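Local coordinates for protein 4-amino-4-deoxychorismate lyase (PDB 3LUL) that belongs to the class IV aminotransferase family of enzymes, forms a two-chain assembly and holds a covalently attached pyridoxal phosphate, at residues Asp20-Leu25 and Gly93-Gly98; Ile89-Pro94 and Val105-Phe110; Glu27-Thr32 and Glu48-Ser53; Met13-Gly18 and Ile109-Asn114; Met2-Ile7 and Pro60-Phe65. All blocks are in the same frame, centred on the assembly; numbering follows the deposited sequence. Where two conformers were deposited one is given.

How the contacts relate
All five contacts lie around an N-terminal mixed sheet with strand order 4-6, 106-113, 84-91, 28-36 and 39-40. Contact 2 joins two inner strands, its centre about 11 Å from those of contacts 3 and 4 and about 8 Å from that of contact 5. Contact 3 sets helix 43-57 against strand 28-36. Along the chain, contacts 3 and 5 close before contact 2 opens, and contact 3 falls within the spans of contacts 1, 4 and 5. The early segments 2-7, 13-18 and 20-25 pack on later loops and on strand 106-113. Contact 1 shares Gly93 and Pro94 with contact 2. Contacts 1, 2 and 4 also meet the second subunit, as does Glu27 of contact 3.

Contact 1. Residues Asp20-Leu25 and Gly93-Gly98; sequences DDRIFL and GPASRG
Arg22 and Asp21 hold segment 93-98 at Gly93 and Gly98. Followed outward, Arg22 first sets CB beside the carbonyl oxygen of Gly93. CG, anti to the carbonyl carbon (chi1 -64°), keeps that oxygen as a neighbour and approaches Ala95 CB, on which CD then packs at 3.6 Å. A bend at chi3 (46°) swings NE out of line with the chain, and NE forms a salt bridge with Glu27. NH1 gives a weak hydrogen bond, 2.9 Å long, to Gly98 O near the guanidinium plane. It also donates to an in-plane water, which in turn donates to Ser96 O, while NH2 bonds to Leu99 O.

Nearer the backbone, Asp21 and Pro94 form a single bridge in which Arg22 N donates to Gly93 O at 2.9 Å from above the carbonyl plane and Ala95 N donates weakly to Asp20 O. Asp21 OD1 accepts twice: from Ile23 N on its anti side, making an Asx turn with an almost straight bond (171°), and from Gly93 N, 3.0 Å away and lying above the carboxylate plane. OD2 goes to Ser91 OG. Asp20 OD2 rests 3.5 Å from Pro94 CB.

An irregular loop is thus held through its peptide groups by backbone N-H bonding and by the side chains of Asp21 and, more weakly, Arg22. Arg153 of the second subunit brings a like charge close to Arg22, and Glu27, paired with both arginines, probably offsets the repulsion.

Contact 2. Residues Ile89-Pro94 and Val105-Phe110; sequences ILSGGP and VSQLIF
Leu90 and Leu108 both turn CG anti to the backbone N (chi1 -180° and -170°), and the second torsion of each then turns CD1 over the opposite strand. Leu108 CD1 comes 3.4 Å from Ile89 O and also touches Leu90 CB, while Leu90 CD1 lies 3.6 Å from Gln107 O. On the other face, with Ile89 and Ile109, Gln107 bends at chi2 (-81°). Its NE2 donates 3.1 Å to Val105 O, in line with the N-H and within its own amide plane but above the plane of the carbonyl; OE1 is taken by Arg5. Ser91 OG, bonded to Asp21, sits 3.2 Å from Gln107 CB, and the Pro94 and Gln107 side chains cross at about a right angle, with Pro94 CD against Gln107 CG.

The Ile89-Ile109 pair exchanges two backbone hydrogen bonds of 2.9 Å. Ser91 N bonds equally well to Gln107 O, but the return bond from Gln107 N is long and weak. Beyond it the first strand turns off at Gly92 and Gly93, where Gly93 CA passes close to Val105 O.

This is an antiparallel pair joined by a long loop, forming the middle of the small N-terminal sheet of the class IV aminotransferase fold, with helix 43-57 covering Leu90.

Contact 3. Residues Glu27-Thr32 and Glu48-Ser53; sequences EGLFET and ERLGNS
Glu31 and Arg49 face each other with carboxylate and guanidinium only 21° from coplanar, although the two side chains cross at a slant. The arginine grips side-on. Its NH2 donates 2.8 Å to Glu31 OE1 on the syn side, and its NE donates 2.9 Å to the syn lone pair of Glu31 OE2. Both bonds are nearly straight and lie close to the guanidinium plane, as expected of a two-pronged salt bridge. Bends in each chain bring the groups level: Glu31 turns at chi2 (-69°), and Arg49 at chi3 (66°), which swings NE toward the carboxylate.

Beside this pair the contact is apolar. Glu31 CG slides past Leu50 CB, the two side chains pointing in opposite directions. Leu50 CD1 presses on Leu29 CB at 3.6 Å, and Leu29 CD1 reaches Ser53 CB at 3.7 Å.

The salt bridge is placed to orient an arginine that bonds the cofactor phosphate. Arg49 NH1 bonds to OP1 of the modified lysine LLP at position 141 and to Pro199 O, consistent with a second-shell role for Glu31, whose OE1 also receives a bond from His46.

Strand 28-36 and helix 43-57 run antiparallel here, with segment axes 8.7 Å apart. Backbone bonds join the strand to strand 84-91, Phe61 packs on Leu50, and Ile201 of helix 201-212 touches both Glu31 and Arg49.

Contact 4. Residues Met13-Gly18 and Ile109-Asn114; sequences MTPSFG and IFQTFN
Pro15 passes Ile109 with 7.2 Å between their CA atoms, so the irregular 13-18 segment lies over strand 109-113 at side-chain distance and is not paired with it. Ile109 carries most of the contact. Its CG1 stands anti to the carbonyl carbon, and an extended chi2 (177°) sends CD1 straight out to the ring of Phe17, the two side chains meeting tip to tip. CD1 settles over the middle of one ring face, 3.7 Å from the centroid and 12° off the normal, which is a well-centred CH-pi contact. The same methyl lies 3.6 Å from Ser16 CA. The other branch, CG2, touches Pro15 CG at 4.0 Å as the two side chains slide past one another in opposite directions.

Farther along the strand, Gln111 bends at chi2 (-69°) and lays its amide end against Thr14, whose CG2 is 3.5 Å from Gln111 CD. Other side chains pack round Phe17: Ile23, Ile89 and Ser91 of the same chain touch its ring, and Ile19 of the second subunit packs there too. Ile7 and Asp9 adjoin Pro15.

What joins the segments is therefore dispersion and the ring's pi face. Hydrogen bonds of these segments go to other partners: the strand's backbone to strand 84-91, and Ser16 OG to Phe17 O of the second subunit, with the reciprocal bond from Ser16 of that chain to Phe17 O.

Contact 5. Residues Met2-Ile7 and Pro60-Phe65; sequences MPTRVI and PFEISF
Thr4 OG1 receives the backbone N-H of Glu62 in a bond of 2.9 Å that is almost straight (172°). The hydroxyl is put there by its torsion, OG1 standing anti to the carbonyl carbon (chi1 -56°). Round this bond the neighbouring side chains pack closely. Pro3 crosses Glu62 obliquely, its CG 3.5 Å from Glu62 CG, and its CB lies 3.9 Å from Pro60 CB. Selenomethionine Met2 bends at chi2, which brings SE to 3.6 Å from Glu62 O. Two residues along the strand from Thr4, Val6 CG2 meets Ile63 CD1 at 4.2 Å.

Strand 4-6 is an edge of the five-stranded sheet and runs parallel to strand 106-113; residues 60-64 belong to the link between helix 43-57 and helix 65-78, so the contact fastens the edge strand to this connection.

Further out, Ser106 OG bonds to both Thr4 OG1 and Pro60 O, bridging the two segments from the adjacent strand. Phe61 turns away from strand 4-6 to meet Trp47, Trp68 and the Leu50 and Ala54 side of helix 43-57, while Trp47 NE1 holds Ile63 O. Ser64 is the N-cap of helix 65-78, its OG accepting from Asp67 N, and His71 of that helix touches Val6 and Ile63.

Contact 1. Residues Asp20-Leu25 and Gly93-Gly98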
# COMPACT_ATOMS: atom_id res chain seq x y z
N ASP B 20 1.67 13.11 -12.27
CA ASP B 20 0.23 12.84 -12.48
C ASP B 20 -0.12 11.35 -12.65
O ASP B 20 -1.28 11.02 -12.92
CB ASP B 20 -0.28 13.62 -13.70
CG ASP B 20 0.44 13.22 -15.01
OD1 ASP B 20 1.52 12.57 -14.95
OD2 ASP B 20 -0.06 13.56 -16.12
N ASP B 21 0.88 10.46 -12.54
CA ASP B 21 0.68 9.02 -12.72
C ASP B 21 -0.02 8.43 -11.49
O ASP B 21 0.27 8.78 -10.34
CB ASP B 21 2.02 8.32 -12.99
CG ASP B 21 1.85 6.95 -13.61
OD1 ASP B 21 1.15 6.12 -13.00
OD2 ASP B 21 2.42 6.70 -14.70
N ARG B 22 -0.99 7.54 -11.74
CA ARG B 22 -1.75 6.96 -10.64
C ARG B 22 -0.90 6.02 -9.75
O ARG B 22 -1.33 5.65 -8.65
CB ARG B 22 -3.03 6.27 -11.15
CG ARG B 22 -4.01 7.24 -11.79
CD ARG B 22 -5.24 6.56 -12.31
NE ARG B 22 -5.81 5.61 -11.35
CZ ARG B 22 -6.56 5.94 -10.30
NH1 ARG B 22 -6.89 7.21 -10.02
NH2 ARG B 22 -7.02 4.99 -9.51
N ILE B 23 0.31 5.66 -10.19
CA ILE B 23 1.24 4.90 -9.35
C ILE B 23 1.49 5.61 -8.02
O ILE B 23 1.76 4.95 -7.02
CB ILE B 23 2.57 4.54 -10.10
CG1 ILE B 23 3.39 3.50 -9.33
CG2 ILE B 23 3.45 5.76 -10.36
CD1 ILE B 23 4.47 2.83 -10.22
N PHE B 24 1.37 6.96 -7.98
CA PHE B 24 1.49 7.70 -6.71
C PHE B 24 0.33 7.58 -5.71
O PHE B 24 0.43 8.08 -4.61
CB PHE B 24 1.85 9.17 -7.03
CG PHE B 24 3.23 9.30 -7.65
CD1 PHE B 24 4.35 9.05 -6.89
CD2 PHE B 24 3.40 9.54 -8.97
CE1 PHE B 24 5.63 9.13 -7.45
CE2 PHE B 24 4.68 9.64 -9.54
CZ PHE B 24 5.79 9.40 -8.77
N LEU B 25 -0.77 6.94 -6.13
CA LEU B 25 -1.89 6.56 -5.30
C LEU B 25 -1.81 5.07 -4.94
O LEU B 25 -2.67 4.50 -4.23
CB LEU B 25 -3.21 6.84 -6.06
CG LEU B 25 -3.44 8.22 -6.66
CD1 LEU B 25 -4.78 8.33 -7.39
CD2 LEU B 25 -3.37 9.24 -5.54
N GLY B 93 -0.87 4.85 -14.89
CA GLY B 93 -0.62 5.88 -15.89
C GLY B 93 -1.18 7.25 -15.53
O GLY B 93 -1.90 7.39 -14.53
N PRO B 94 -0.84 8.28 -16.36
CA PRO B 94 -1.38 9.61 -16.18
C PRO B 94 -2.88 9.58 -16.25
O PRO B 94 -3.45 8.88 -17.08
CB PRO B 94 -0.84 10.40 -17.38
CG PRO B 94 0.33 9.69 -17.83
CD PRO B 94 0.19 8.24 -17.42
N ALA B 95 -3.52 10.36 -15.40
CA ALA B 95 -4.97 10.42 -15.40
C ALA B 95 -5.39 11.69 -14.74
O ALA B 95 -4.60 12.30 -14.01
CB ALA B 95 -5.54 9.23 -14.64
N SER B 96 -6.65 12.08 -14.97
CA SER B 96 -7.24 13.21 -14.26
C SER B 96 -7.32 12.87 -12.79
O SER B 96 -7.31 11.68 -12.40
CB SER B 96 -8.66 13.51 -14.76
OG SER B 96 -8.66 14.17 -16.01
N ARG B 97 -7.40 13.90 -11.97
CA ARG B 97 -7.44 13.72 -10.53
C ARG B 97 -8.72 13.01 -10.09
O ARG B 97 -9.79 13.25 -10.64
CB ARG B 97 -7.31 15.08 -9.87
CG ARG B 97 -7.06 15.01 -8.41
CD ARG B 97 -7.09 16.41 -7.78
NE ARG B 97 -7.93 16.37 -6.59
CZ ARG B 97 -7.59 15.82 -5.42
NH1 ARG B 97 -6.39 15.25 -5.24
NH2 ARG B 97 -8.45 15.84 -4.42
N GLY B 98 -8.59 12.13 -9.10
CA GLY B 98 -9.72 11.42 -8.53
C GLY B 98 -9.33 10.00 -8.21
O GLY B 98 -8.66 9.34 -9.01
O HOH W 1 -6.00 9.87 -10.86

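Contact 2. Residues Ile89-Pro94 and Val105-Phe110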
# COMPACT_ATOMS: atom_id res chain seq x y z
N ILE B 89 7.98 -2.52 -13.73
CA ILE B 89 6.95 -1.80 -12.99
C ILE B 89 5.91 -1.30 -13.99
O ILE B 89 6.27 -0.64 -14.95
CB ILE B 89 7.51 -0.59 -12.20
CG1 ILE B 89 8.65 -1.02 -11.26
CG2 ILE B 89 6.40 0.05 -11.37
CD1 ILE B 89 9.32 0.19 -10.54
N LEU B 90 4.64 -1.64 -13.75
CA LEU B 90 3.49 -1.23 -14.58
C LEU B 90 2.66 -0.27 -13.74
O LEU B 90 2.18 -0.63 -12.66
CB LEU B 90 2.62 -2.42 -14.94
CG LEU B 90 1.39 -2.17 -15.81
CD1 LEU B 90 1.81 -1.84 -17.23
CD2 LEU B 90 0.45 -3.39 -15.79
N SER B 91 2.53 0.96 -14.22
CA SER B 91 1.73 1.99 -13.54
C SER B 91 0.39 2.11 -14.20
O SER B 91 0.25 1.82 -15.39
CB SER B 91 2.41 3.35 -13.63
OG SER B 91 2.39 3.85 -14.94
N GLY B 92 -0.59 2.57 -13.43
CA GLY B 92 -1.93 2.86 -13.97
C GLY B 92 -1.87 3.98 -15.00
O GLY B 92 -2.70 4.06 -15.90
N GLY B 93 -0.87 4.85 -14.89
CA GLY B 93 -0.62 5.88 -15.89
C GLY B 93 -1.18 7.25 -15.53
O GLY B 93 -1.90 7.39 -14.53
N PRO B 94 -0.84 8.28 -16.36
CA PRO B 94 -1.38 9.61 -16.18
C PRO B 94 -2.88 9.58 -16.25
O PRO B 94 -3.45 8.88 -17.08
CB PRO B 94 -0.84 10.40 -17.38
CG PRO B 94 0.33 9.69 -17.83
CD PRO B 94 0.19 8.24 -17.42
N VAL B 105 -3.79 5.03 -20.66
CA VAL B 105 -2.53 4.42 -21.11
C VAL B 105 -1.64 4.08 -19.91
O VAL B 105 -1.17 4.97 -19.19
CB VAL B 105 -1.77 5.30 -22.14
CG1 VAL B 105 -0.46 4.60 -22.61
CG2 VAL B 105 -2.67 5.67 -23.33
N SER B 106 -1.45 2.79 -19.68
CA SER B 106 -0.53 2.33 -18.66
C SER B 106 0.92 2.46 -19.16
O SER B 106 1.19 2.56 -20.36
CB SER B 106 -0.86 0.90 -18.23
OG SER B 106 -0.88 -0.00 -19.32
N GLN B 107 1.84 2.51 -18.20
CA GLN B 107 3.23 2.80 -18.49
C GLN B 107 4.03 1.66 -17.89
O GLN B 107 3.75 1.21 -16.80
CB GLN B 107 3.62 4.15 -17.90
CG GLN B 107 2.59 5.28 -18.13
CD GLN B 107 2.71 5.90 -19.49
OE1 GLN B 107 3.80 6.33 -19.88
NE2 GLN B 107 1.60 5.96 -20.24
N LEU B 108 5.00 1.18 -18.63
CA LEU B 108 5.84 0.10 -18.18
C LEU B 108 7.29 0.59 -18.19
O LEU B 108 7.72 1.22 -19.18
CB LEU B 108 5.63 -1.06 -19.12
CG LEU B 108 6.16 -2.44 -18.86
CD1 LEU B 108 5.85 -2.94 -17.42
CD2 LEU B 108 5.59 -3.36 -19.93
N ILE B 109 8.01 0.35 -17.09
CA ILE B 109 9.45 0.62 -17.01
C ILE B 109 10.19 -0.66 -16.61
O ILE B 109 9.75 -1.40 -15.73
CB ILE B 109 9.77 1.77 -16.04
CG1 ILE B 109 9.24 3.09 -16.61
CG2 ILE B 109 11.32 1.87 -15.73
CD1 ILE B 109 9.44 4.32 -15.67
N PHE B 110 11.30 -0.92 -17.31
CA PHE B 110 12.22 -2.01 -16.93
C PHE B 110 13.54 -1.48 -16.42
O PHE B 110 14.11 -0.54 -16.99
CB PHE B 110 12.53 -2.90 -18.14
CG PHE B 110 11.32 -3.51 -18.77
CD1 PHE B 110 10.88 -4.76 -18.34
CD2 PHE B 110 10.65 -2.87 -19.82
CE1 PHE B 110 9.78 -5.36 -18.93
CE2 PHE B 110 9.56 -3.46 -20.42
CZ PHE B 110 9.13 -4.71 -19.98
O HOH W 2 -2.69 7.25 -19.15

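Contact 3. Residues Glu27-Thr32 and Glu48-Ser53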
# COMPACT_ATOMS: atom_id res chain seq x y z
N GLU B 27 -1.49 2.70 -7.51
CA GLU B 27 -2.01 1.94 -8.64
C GLU B 27 -0.82 1.53 -9.52
O GLU B 27 -0.50 2.19 -10.51
CB GLU B 27 -3.12 2.67 -9.43
CG GLU B 27 -3.90 1.71 -10.31
CD GLU B 27 -5.03 2.42 -11.01
OE1 GLU B 27 -4.72 3.19 -11.92
OE2 GLU B 27 -6.18 2.28 -10.60
N GLY B 28 -0.13 0.48 -9.07
CA GLY B 28 1.04 -0.04 -9.80
C GLY B 28 1.35 -1.47 -9.41
O GLY B 28 1.05 -1.91 -8.27
N LEU B 29 1.90 -2.22 -10.36
CA LEU B 29 2.22 -3.62 -10.17
C LEU B 29 3.67 -3.83 -10.55
O LEU B 29 4.22 -3.07 -11.36
CB LEU B 29 1.32 -4.49 -11.05
CG LEU B 29 -0.17 -4.43 -10.76
CD1 LEU B 29 -0.98 -5.00 -11.94
CD2 LEU B 29 -0.47 -5.16 -9.39
N PHE B 30 4.29 -4.88 -10.01
CA PHE B 30 5.65 -5.18 -10.44
C PHE B 30 5.92 -6.67 -10.56
O PHE B 30 5.19 -7.51 -10.03
CB PHE B 30 6.69 -4.54 -9.50
CG PHE B 30 6.84 -5.22 -8.19
CD1 PHE B 30 6.00 -4.93 -7.13
CD2 PHE B 30 7.87 -6.14 -7.99
CE1 PHE B 30 6.14 -5.58 -5.91
CE2 PHE B 30 8.02 -6.80 -6.77
CZ PHE B 30 7.16 -6.52 -5.72
N GLU B 31 7.01 -6.97 -11.27
CA GLU B 31 7.54 -8.32 -11.35
C GLU B 31 9.06 -8.20 -11.20
O GLU B 31 9.67 -7.29 -11.79
CB GLU B 31 7.26 -8.95 -12.71
CG GLU B 31 5.83 -9.37 -12.88
CD GLU B 31 5.44 -10.55 -12.00
OE1 GLU B 31 6.32 -11.31 -11.54
OE2 GLU B 31 4.23 -10.72 -11.76
N THR B 32 9.64 -9.10 -10.42
CA THR B 32 11.08 -9.14 -10.24
C THR B 32 11.57 -10.48 -10.82
O THR B 32 11.17 -11.55 -10.40
CB THR B 32 11.48 -8.86 -8.76
OG1 THR B 32 12.89 -8.98 -8.61
CG2 THR B 32 10.76 -9.79 -7.79
N GLU B 48 2.52 -13.57 -17.44
CA GLU B 48 1.17 -14.09 -17.19
C GLU B 48 0.60 -13.49 -15.92
O GLU B 48 -0.54 -13.05 -15.88
CB GLU B 48 1.24 -15.60 -17.06
CG GLU B 48 -0.05 -16.30 -16.67
CD GLU B 48 0.13 -17.82 -16.49
OE1 GLU B 48 1.16 -18.27 -15.92
OE2 GLU B 48 -0.77 -18.55 -16.92
N ARG B 49 1.38 -13.54 -14.85
CA ARG B 49 0.93 -13.06 -13.56
C ARG B 49 0.68 -11.55 -13.62
O ARG B 49 -0.33 -11.06 -13.15
CB ARG B 49 1.95 -13.37 -12.46
CG ARG B 49 1.48 -12.88 -11.09
CD ARG B 49 2.31 -13.44 -9.96
NE ARG B 49 3.69 -12.95 -10.00
CZ ARG B 49 4.65 -13.41 -9.21
NH1 ARG B 49 4.38 -14.29 -8.24
NH2 ARG B 49 5.88 -12.94 -9.34
N LEU B 50 1.61 -10.82 -14.21
CA LEU B 50 1.46 -9.35 -14.33
C LEU B 50 0.20 -9.02 -15.09
O LEU B 50 -0.56 -8.15 -14.65
CB LEU B 50 2.69 -8.69 -14.95
CG LEU B 50 2.70 -7.17 -15.17
CD1 LEU B 50 2.36 -6.45 -13.88
CD2 LEU B 50 4.07 -6.75 -15.75
N GLY B 51 -0.06 -9.74 -16.18
CA GLY B 51 -1.25 -9.49 -16.99
C GLY B 51 -2.53 -9.84 -16.26
O GLY B 51 -3.53 -9.11 -16.37
N ASN B 52 -2.53 -10.95 -15.54
CA ASN B 52 -3.70 -11.36 -14.72
C ASN B 52 -4.07 -10.32 -13.66
O ASN B 52 -5.24 -9.97 -13.49
CB ASN B 52 -3.47 -12.70 -14.02
CG ASN B 52 -3.52 -13.88 -14.96
OD1 ASN B 52 -4.03 -13.77 -16.07
ND2 ASN B 52 -2.98 -15.02 -14.52
N SER B 53 -3.05 -9.83 -12.97
CA SER B 53 -3.21 -8.75 -11.99
C SER B 53 -3.66 -7.45 -12.62
O SER B 53 -4.53 -6.82 -12.05
CB SER B 53 -1.92 -8.51 -11.21
OG SER B 53 -1.64 -9.68 -10.45

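Contact 4. Residues Met13-Gly18 and Ile109-Asn114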
# COMPACT_ATOMS: atom_id res chain seq x y z
N MSE B 13 19.31 9.97 -17.82
CA MSE B 13 18.90 9.10 -18.92
C MSE B 13 17.91 7.99 -18.51
O MSE B 13 17.24 7.43 -19.37
CB MSE B 13 20.12 8.48 -19.61
N THR B 14 17.83 7.66 -17.21
CA THR B 14 16.88 6.65 -16.72
C THR B 14 15.43 7.18 -16.76
O THR B 14 15.18 8.34 -16.39
CB THR B 14 17.17 6.21 -15.25
OG1 THR B 14 18.56 6.38 -14.96
CG2 THR B 14 16.78 4.75 -15.05
N PRO B 15 14.48 6.34 -17.22
CA PRO B 15 13.10 6.82 -17.24
C PRO B 15 12.46 6.77 -15.86
O PRO B 15 12.87 5.97 -15.01
CB PRO B 15 12.40 5.82 -18.18
CG PRO B 15 13.17 4.58 -18.07
CD PRO B 15 14.60 4.96 -17.73
N SER B 16 11.46 7.64 -15.63
CA SER B 16 10.57 7.50 -14.47
C SER B 16 9.14 7.89 -14.82
O SER B 16 8.84 8.26 -15.94
CB SER B 16 11.08 8.33 -13.29
OG SER B 16 10.51 7.88 -12.05
N PHE B 17 8.27 7.80 -13.81
CA PHE B 17 6.84 8.11 -13.96
C PHE B 17 6.57 9.57 -13.61
O PHE B 17 7.18 10.11 -12.70
CB PHE B 17 6.04 7.19 -13.05
CG PHE B 17 6.24 5.72 -13.33
CD1 PHE B 17 5.67 5.12 -14.44
CD2 PHE B 17 7.00 4.93 -12.45
CE1 PHE B 17 5.85 3.76 -14.68
CE2 PHE B 17 7.16 3.58 -12.67
CZ PHE B 17 6.60 2.99 -13.80
N GLY B 18 5.64 10.20 -14.31
CA GLY B 18 5.35 11.63 -14.12
C GLY B 18 4.47 11.77 -12.87
O GLY B 18 3.86 10.82 -12.42
N ILE B 109 8.01 0.35 -17.09
CA ILE B 109 9.45 0.62 -17.01
C ILE B 109 10.19 -0.66 -16.61
O ILE B 109 9.75 -1.40 -15.73
CB ILE B 109 9.77 1.77 -16.04
CG1 ILE B 109 9.24 3.09 -16.61
CG2 ILE B 109 11.32 1.87 -15.73
CD1 ILE B 109 9.44 4.32 -15.67
N PHE B 110 11.30 -0.92 -17.31
CA PHE B 110 12.22 -2.01 -16.93
C PHE B 110 13.54 -1.48 -16.42
O PHE B 110 14.11 -0.54 -16.99
CB PHE B 110 12.53 -2.90 -18.14
CG PHE B 110 11.32 -3.51 -18.77
CD1 PHE B 110 10.88 -4.76 -18.34
CD2 PHE B 110 10.65 -2.87 -19.82
CE1 PHE B 110 9.78 -5.36 -18.93
CE2 PHE B 110 9.56 -3.46 -20.42
CZ PHE B 110 9.13 -4.71 -19.98
N GLN B 111 14.03 -2.08 -15.35
CA GLN B 111 15.32 -1.72 -14.76
C GLN B 111 16.09 -2.97 -14.37
O GLN B 111 15.52 -3.89 -13.79
CB GLN B 111 15.12 -0.88 -13.51
CG GLN B 111 14.65 0.54 -13.81
CD GLN B 111 15.72 1.41 -14.50
OE1 GLN B 111 15.57 1.82 -15.66
NE2 GLN B 111 16.79 1.69 -13.77
N THR B 112 17.38 -2.99 -14.69
CA THR B 112 18.24 -4.11 -14.34
C THR B 112 18.97 -3.77 -13.05
O THR B 112 19.12 -2.59 -12.65
CB THR B 112 19.29 -4.45 -15.43
OG1 THR B 112 20.22 -3.36 -15.59
CG2 THR B 112 18.64 -4.74 -16.73
N PHE B 113 19.47 -4.81 -12.42
CA PHE B 113 20.32 -4.66 -11.25
C PHE B 113 21.15 -5.91 -11.05
O PHE B 113 20.83 -7.00 -11.54
CB PHE B 113 19.49 -4.36 -9.99
CG PHE B 113 18.40 -5.36 -9.73
CD1 PHE B 113 17.15 -5.22 -10.33
CD2 PHE B 113 18.61 -6.44 -8.88
CE1 PHE B 113 16.12 -6.15 -10.09
CE2 PHE B 113 17.59 -7.37 -8.61
CZ PHE B 113 16.35 -7.24 -9.22
N ASN B 114 22.23 -5.73 -10.33
CA ASN B 114 23.10 -6.81 -9.94
C ASN B 114 22.93 -7.03 -8.44
O ASN B 114 22.77 -6.06 -7.69
CB ASN B 114 24.54 -6.46 -10.26
CG ASN B 114 24.84 -6.59 -11.72
OD1 ASN B 114 24.62 -5.66 -12.50
ND2 ASN B 114 25.32 -7.76 -12.12

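Contact 5. Residues Met2-Ile7 and Pro60-Phe65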
# COMPACT_ATOMS: atom_id res chain seq x y z
N MSE B 2 -2.64 3.39 -28.64
CA MSE B 2 -2.32 2.06 -28.03
C MSE B 2 -2.14 2.19 -26.50
O MSE B 2 -1.43 3.08 -26.03
CB MSE B 2 -1.08 1.49 -28.71
CG MSE B 2 -1.01 -0.03 -28.73
SE MSE B 2 -0.05 -0.66 -27.17
CE MSE B 2 1.74 0.05 -27.64
N PRO B 3 -2.79 1.31 -25.72
CA PRO B 3 -3.01 1.70 -24.32
C PRO B 3 -1.97 1.25 -23.29
O PRO B 3 -2.23 1.36 -22.10
CB PRO B 3 -4.39 1.09 -24.02
CG PRO B 3 -4.46 -0.11 -24.83
CD PRO B 3 -3.49 0.05 -26.02
N THR B 4 -0.82 0.72 -23.74
CA THR B 4 0.33 0.42 -22.87
C THR B 4 1.60 0.94 -23.54
O THR B 4 1.86 0.60 -24.69
CB THR B 4 0.44 -1.07 -22.58
OG1 THR B 4 -0.79 -1.49 -22.01
CG2 THR B 4 1.60 -1.37 -21.62
N ARG B 5 2.34 1.79 -22.84
CA ARG B 5 3.55 2.41 -23.36
C ARG B 5 4.78 1.97 -22.56
O ARG B 5 4.76 2.08 -21.35
CB ARG B 5 3.39 3.94 -23.27
CG ARG B 5 4.61 4.77 -23.64
CD ARG B 5 4.24 6.23 -23.90
NE ARG B 5 5.42 7.05 -24.19
CZ ARG B 5 6.08 7.81 -23.32
NH1 ARG B 5 5.70 7.91 -22.05
NH2 ARG B 5 7.15 8.50 -23.72
N VAL B 6 5.82 1.47 -23.22
CA VAL B 6 7.10 1.29 -22.50
C VAL B 6 7.84 2.63 -22.50
O VAL B 6 8.08 3.20 -23.56
CB VAL B 6 7.99 0.20 -23.09
CG1 VAL B 6 9.33 0.17 -22.35
CG2 VAL B 6 7.30 -1.14 -22.98
N ILE B 7 8.20 3.13 -21.32
CA ILE B 7 9.06 4.32 -21.20
C ILE B 7 10.53 3.85 -21.31
O ILE B 7 11.01 3.10 -20.45
CB ILE B 7 8.85 5.09 -19.88
CG1 ILE B 7 7.36 5.41 -19.66
CG2 ILE B 7 9.65 6.41 -19.89
CD1 ILE B 7 7.08 5.91 -18.28
N PRO B 60 -4.79 -1.46 -18.38
CA PRO B 60 -4.39 -2.10 -19.63
C PRO B 60 -2.98 -2.75 -19.55
O PRO B 60 -2.04 -2.19 -18.93
CB PRO B 60 -4.45 -0.96 -20.68
CG PRO B 60 -5.12 0.21 -20.00
CD PRO B 60 -5.07 -0.02 -18.52
N PHE B 61 -2.85 -3.91 -20.19
CA PHE B 61 -1.58 -4.55 -20.37
C PHE B 61 -1.53 -5.12 -21.79
O PHE B 61 -1.61 -6.33 -21.98
CB PHE B 61 -1.39 -5.65 -19.31
CG PHE B 61 0.02 -6.21 -19.23
CD1 PHE B 61 1.09 -5.40 -18.93
CD2 PHE B 61 0.25 -7.57 -19.42
CE1 PHE B 61 2.39 -5.93 -18.84
CE2 PHE B 61 1.54 -8.11 -19.35
CZ PHE B 61 2.61 -7.30 -19.03
N GLU B 62 -1.42 -4.22 -22.76
CA GLU B 62 -1.48 -4.57 -24.18
C GLU B 62 -0.04 -4.62 -24.67
O GLU B 62 0.40 -3.77 -25.46
CB GLU B 62 -2.27 -3.52 -24.98
CG GLU B 62 -3.76 -3.51 -24.68
CD GLU B 62 -4.48 -4.73 -25.16
OE1 GLU B 62 -3.97 -5.42 -26.08
OE2 GLU B 62 -5.57 -4.99 -24.63
N ILE B 63 0.70 -5.60 -24.16
CA ILE B 63 2.04 -5.90 -24.64
C ILE B 63 2.07 -7.41 -24.82
O ILE B 63 1.75 -8.15 -23.90
CB ILE B 63 3.13 -5.39 -23.68
CG1 ILE B 63 4.53 -5.76 -24.22
CG2 ILE B 63 2.96 -5.91 -22.26
CD1 ILE B 63 5.68 -5.04 -23.44
N SER B 64 2.45 -7.86 -26.01
CA SER B 64 2.45 -9.29 -26.29
C SER B 64 3.59 -9.95 -25.53
O SER B 64 4.55 -9.27 -25.10
CB SER B 64 2.59 -9.53 -27.80
OG SER B 64 3.89 -9.15 -28.23
N PHE B 65 3.53 -11.26 -25.33
CA PHE B 65 4.63 -11.95 -24.68
C PHE B 65 5.95 -11.76 -25.45
O PHE B 65 7.00 -11.55 -24.85
CB PHE B 65 4.36 -13.45 -24.50
CG PHE B 65 5.56 -14.19 -24.01
CD1 PHE B 65 6.03 -13.95 -22.71
CD2 PHE B 65 6.28 -15.04 -24.84
CE1 PHE B 65 7.15 -14.58 -22.24
CE2 PHE B 65 7.42 -15.68 -24.38
CZ PHE B 65 7.87 -15.44 -23.08